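Local coordinates for CG8862 (Drosophila melanogaster, PDB 3ISM), which probably cleaves DNA and RNA as a magnesium-dependent mitochondrial endonuclease of the non-specific nuclease family and is captured here in complex with its protein inhibitor, at residues Y191-V195 / A235-F240. Numbering follows the deposited sequence.
Sequences YKVIV and AGLLFF
Phe240 (chi1 m) turns one ring face to CG2 of Val195, which sits 3.5 Å from the ring centroid and 7° off its normal, a CH-pi contact. At the edge of the same ring, CE2 of Phe240 approaches O of Val193 at 3.5 Å. Residues 191-195 are regular strand (phi -119 to -133°) within 189-197, an inner strand of the large mixed sheet of this His-Me finger nuclease. The chain leaves helix 228-235 through Gly236 (phi 71°, psi 35°), is extended over 237-239, and turns off at Phe240 (phi 51°, psi 45°). The end-to-end CA directions of 191-195 and 235-240 differ by 8°. CA-CA spacings of 9.2 Å (Tyr191-Ala235), 7.3 Å (Val193-Phe239) and 8.1 Å (Val195-Phe240) are too wide for sheet pairing. Tyr191, Val193 and Val195 point toward the sheet face covered by helix 228-235 and its following loop, Val231 touching Tyr191, Val193 and Phe239; Lys192 and Ile194 serve the other face, against helix 136-146 with the magnesium ligand Glu141. Phe239 (chi1 m) receives CG2 of Val193 over its face, 4.2 Å from the centroid, and meets Tyr191 obliquely (centroids 5.1 Å apart, planes at 55°). Tyr191, chi1 p, brings OH to 3.4 Å from CD1 of Leu237 and CE2 to 4.1 Å from CB of Ala235. With 344 Å² buried and no hydrogen bond between the two segments, they are held together mainly by apolar and CH-pi packing.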
ATOM      1  N   TYR B 191      -5.046 -14.272   1.314  1.00 29.07           N
ATOM      2  CA  TYR B 191      -4.595 -15.302   2.258  1.00 29.49           C
ATOM      3  C   TYR B 191      -5.720 -15.671   3.207  1.00 29.61           C
ATOM      4  O   TYR B 191      -6.653 -14.896   3.396  1.00 29.70           O
ATOM      5  CB  TYR B 191      -3.399 -14.821   3.110  1.00 28.97           C
ATOM      6  CG  TYR B 191      -3.707 -13.587   3.924  1.00 27.90           C
ATOM      7  CD1 TYR B 191      -4.430 -13.661   5.120  1.00 28.08           C
ATOM      8  CD2 TYR B 191      -3.291 -12.340   3.487  1.00 29.53           C
ATOM      9  CE1 TYR B 191      -4.745 -12.521   5.837  1.00 27.07           C
ATOM     10  CE2 TYR B 191      -3.578 -11.197   4.197  1.00 27.81           C
ATOM     11  CZ  TYR B 191      -4.307 -11.293   5.359  1.00 29.03           C
ATOM     12  OH  TYR B 191      -4.585 -10.149   6.036  1.00 29.02           O
ATOM     13  N   LYS B 192      -5.590 -16.842   3.822  1.00 29.65           N
ATOM     14  CA  LYS B 192      -6.328 -17.188   5.031  1.00 29.58           C
ATOM     15  C   LYS B 192      -5.328 -17.774   6.001  1.00 29.44           C
ATOM     16  O   LYS B 192      -4.574 -18.679   5.652  1.00 29.63           O
ATOM     17  CB  LYS B 192      -7.439 -18.204   4.758  1.00 29.51           C
ATOM     18  CG  LYS B 192      -8.681 -17.598   4.101  1.00 29.30           C
ATOM     19  CD  LYS B 192      -9.802 -18.628   4.042  1.00 29.95           C
ATOM     20  CE  LYS B 192     -11.038 -18.105   3.290  1.00 30.10           C
ATOM     21  NZ  LYS B 192     -11.736 -17.031   4.047  1.00 30.39           N
ATOM     22  N   VAL B 193      -5.315 -17.247   7.216  1.00 29.06           N
ATOM     23  CA  VAL B 193      -4.473 -17.787   8.267  1.00 29.04           C
ATOM     24  C   VAL B 193      -5.408 -18.243   9.378  1.00 29.17           C
ATOM     25  O   VAL B 193      -6.224 -17.468   9.856  1.00 29.22           O
ATOM     26  CB  VAL B 193      -3.399 -16.759   8.760  1.00 28.82           C
ATOM     27  CG1 VAL B 193      -2.548 -17.373   9.887  1.00 29.66           C
ATOM     28  CG2 VAL B 193      -2.491 -16.334   7.602  1.00 27.68           C
ATOM     29  N   ILE B 194      -5.275 -19.514   9.766  1.00 29.29           N
ATOM     30  CA  ILE B 194      -6.303 -20.251  10.504  1.00 29.11           C
ATOM     31  C   ILE B 194      -5.721 -20.971  11.734  1.00 29.61           C
ATOM     32  O   ILE B 194      -4.669 -21.601  11.644  1.00 30.15           O
ATOM     33  CB  ILE B 194      -6.923 -21.340   9.573  1.00 29.05           C
ATOM     34  CG1 ILE B 194      -7.399 -20.740   8.235  1.00 27.97           C
ATOM     35  CG2 ILE B 194      -8.029 -22.111  10.270  1.00 28.35           C
ATOM     36  CD1 ILE B 194      -7.166 -21.664   7.039  1.00 27.22           C
ATOM     37  N   VAL B 195      -6.404 -20.896  12.872  1.00 29.16           N
ATOM     38  CA  VAL B 195      -6.017 -21.686  14.032  1.00 29.04           C
ATOM     39  C   VAL B 195      -7.219 -22.470  14.530  1.00 29.85           C
ATOM     40  O   VAL B 195      -8.263 -21.889  14.816  1.00 29.55           O
ATOM     41  CB  VAL B 195      -5.430 -20.793  15.179  1.00 29.32           C
ATOM     42  CG1 VAL B 195      -5.418 -21.523  16.534  1.00 27.57           C
ATOM     43  CG2 VAL B 195      -4.036 -20.309  14.825  1.00 26.91           C
ATOM     44  N   ALA B 235       2.125  -9.176   4.269  1.00 31.27           N
ATOM     45  CA  ALA B 235       0.920  -8.374   4.582  1.00 30.11           C
ATOM     46  C   ALA B 235       1.197  -7.145   5.417  1.00 30.30           C
ATOM     47  O   ALA B 235       0.369  -6.231   5.468  1.00 30.44           O
ATOM     48  CB  ALA B 235      -0.150  -9.231   5.296  1.00 29.72           C
ATOM     49  N   GLY B 236       2.325  -7.130   6.121  1.00 30.24           N
ATOM     50  CA  GLY B 236       2.566  -6.061   7.084  1.00 29.85           C
ATOM     51  C   GLY B 236       1.657  -6.232   8.287  1.00 29.99           C
ATOM     52  O   GLY B 236       1.195  -5.264   8.858  1.00 30.10           O
ATOM     53  N   LEU B 237       1.389  -7.478   8.661  1.00 29.62           N
ATOM     54  CA  LEU B 237       0.491  -7.785   9.787  1.00 30.22           C
ATOM     55  C   LEU B 237       1.065  -8.934  10.577  1.00 29.89           C
ATOM     56  O   LEU B 237       1.791  -9.742  10.023  1.00 29.95           O
ATOM     57  CB  LEU B 237      -0.896  -8.220   9.282  1.00 29.40           C
ATOM     58  CG  LEU B 237      -1.727  -7.195   8.496  1.00 30.94           C
ATOM     59  CD1 LEU B 237      -2.980  -7.824   7.864  1.00 28.43           C
ATOM     60  CD2 LEU B 237      -2.093  -6.007   9.388  1.00 29.36           C
ATOM     61  N   LEU B 238       0.717  -9.031  11.857  1.00 30.66           N
ATOM     62  CA  LEU B 238       1.055 -10.219  12.645  1.00 30.82           C
ATOM     63  C   LEU B 238      -0.216 -10.944  13.076  1.00 30.99           C
ATOM     64  O   LEU B 238      -1.098 -10.359  13.718  1.00 31.19           O
ATOM     65  CB  LEU B 238       1.924  -9.864  13.859  1.00 30.91           C
ATOM     66  CG  LEU B 238       3.302  -9.232  13.594  1.00 31.73           C
ATOM     67  CD1 LEU B 238       3.812  -8.575  14.879  1.00 33.38           C
ATOM     68  CD2 LEU B 238       4.336 -10.236  13.054  1.00 30.96           C
ATOM     69  N   PHE B 239      -0.298 -12.225  12.732  1.00 31.67           N
ATOM     70  CA  PHE B 239      -1.494 -13.033  13.015  1.00 31.39           C
ATOM     71  C   PHE B 239      -1.305 -13.856  14.272  1.00 31.81           C
ATOM     72  O   PHE B 239      -0.199 -14.365  14.543  1.00 31.86           O
ATOM     73  CB  PHE B 239      -1.853 -13.936  11.817  1.00 31.19           C
ATOM     74  CG  PHE B 239      -1.902 -13.205  10.507  1.00 30.55           C
ATOM     75  CD1 PHE B 239      -2.955 -12.339  10.210  1.00 30.69           C
ATOM     76  CD2 PHE B 239      -0.888 -13.366   9.576  1.00 29.30           C
ATOM     77  CE1 PHE B 239      -2.991 -11.644   8.996  1.00 29.01           C
ATOM     78  CE2 PHE B 239      -0.905 -12.673   8.367  1.00 29.56           C
ATOM     79  CZ  PHE B 239      -1.976 -11.817   8.069  1.00 29.45           C
ATOM     80  N   PHE B 240      -2.380 -13.957  15.057  1.00 31.98           N
ATOM     81  CA  PHE B 240      -2.378 -14.769  16.263  1.00 32.44           C
ATOM     82  C   PHE B 240      -1.169 -14.431  17.149  1.00 33.27           C
ATOM     83  O   PHE B 240      -0.482 -15.320  17.672  1.00 33.26           O
ATOM     84  CB  PHE B 240      -2.454 -16.262  15.883  1.00 31.62           C
ATOM     85  CG  PHE B 240      -3.693 -16.613  15.079  1.00 31.24           C
ATOM     86  CD1 PHE B 240      -4.900 -16.901  15.721  1.00 29.12           C
ATOM     87  CD2 PHE B 240      -3.667 -16.613  13.690  1.00 29.19           C
ATOM     88  CE1 PHE B 240      -6.039 -17.197  14.994  1.00 29.38           C
ATOM     89  CE2 PHE B 240      -4.807 -16.910  12.956  1.00 27.73           C
ATOM     90  CZ  PHE B 240      -5.994 -17.200  13.605  1.00 28.87           C
TER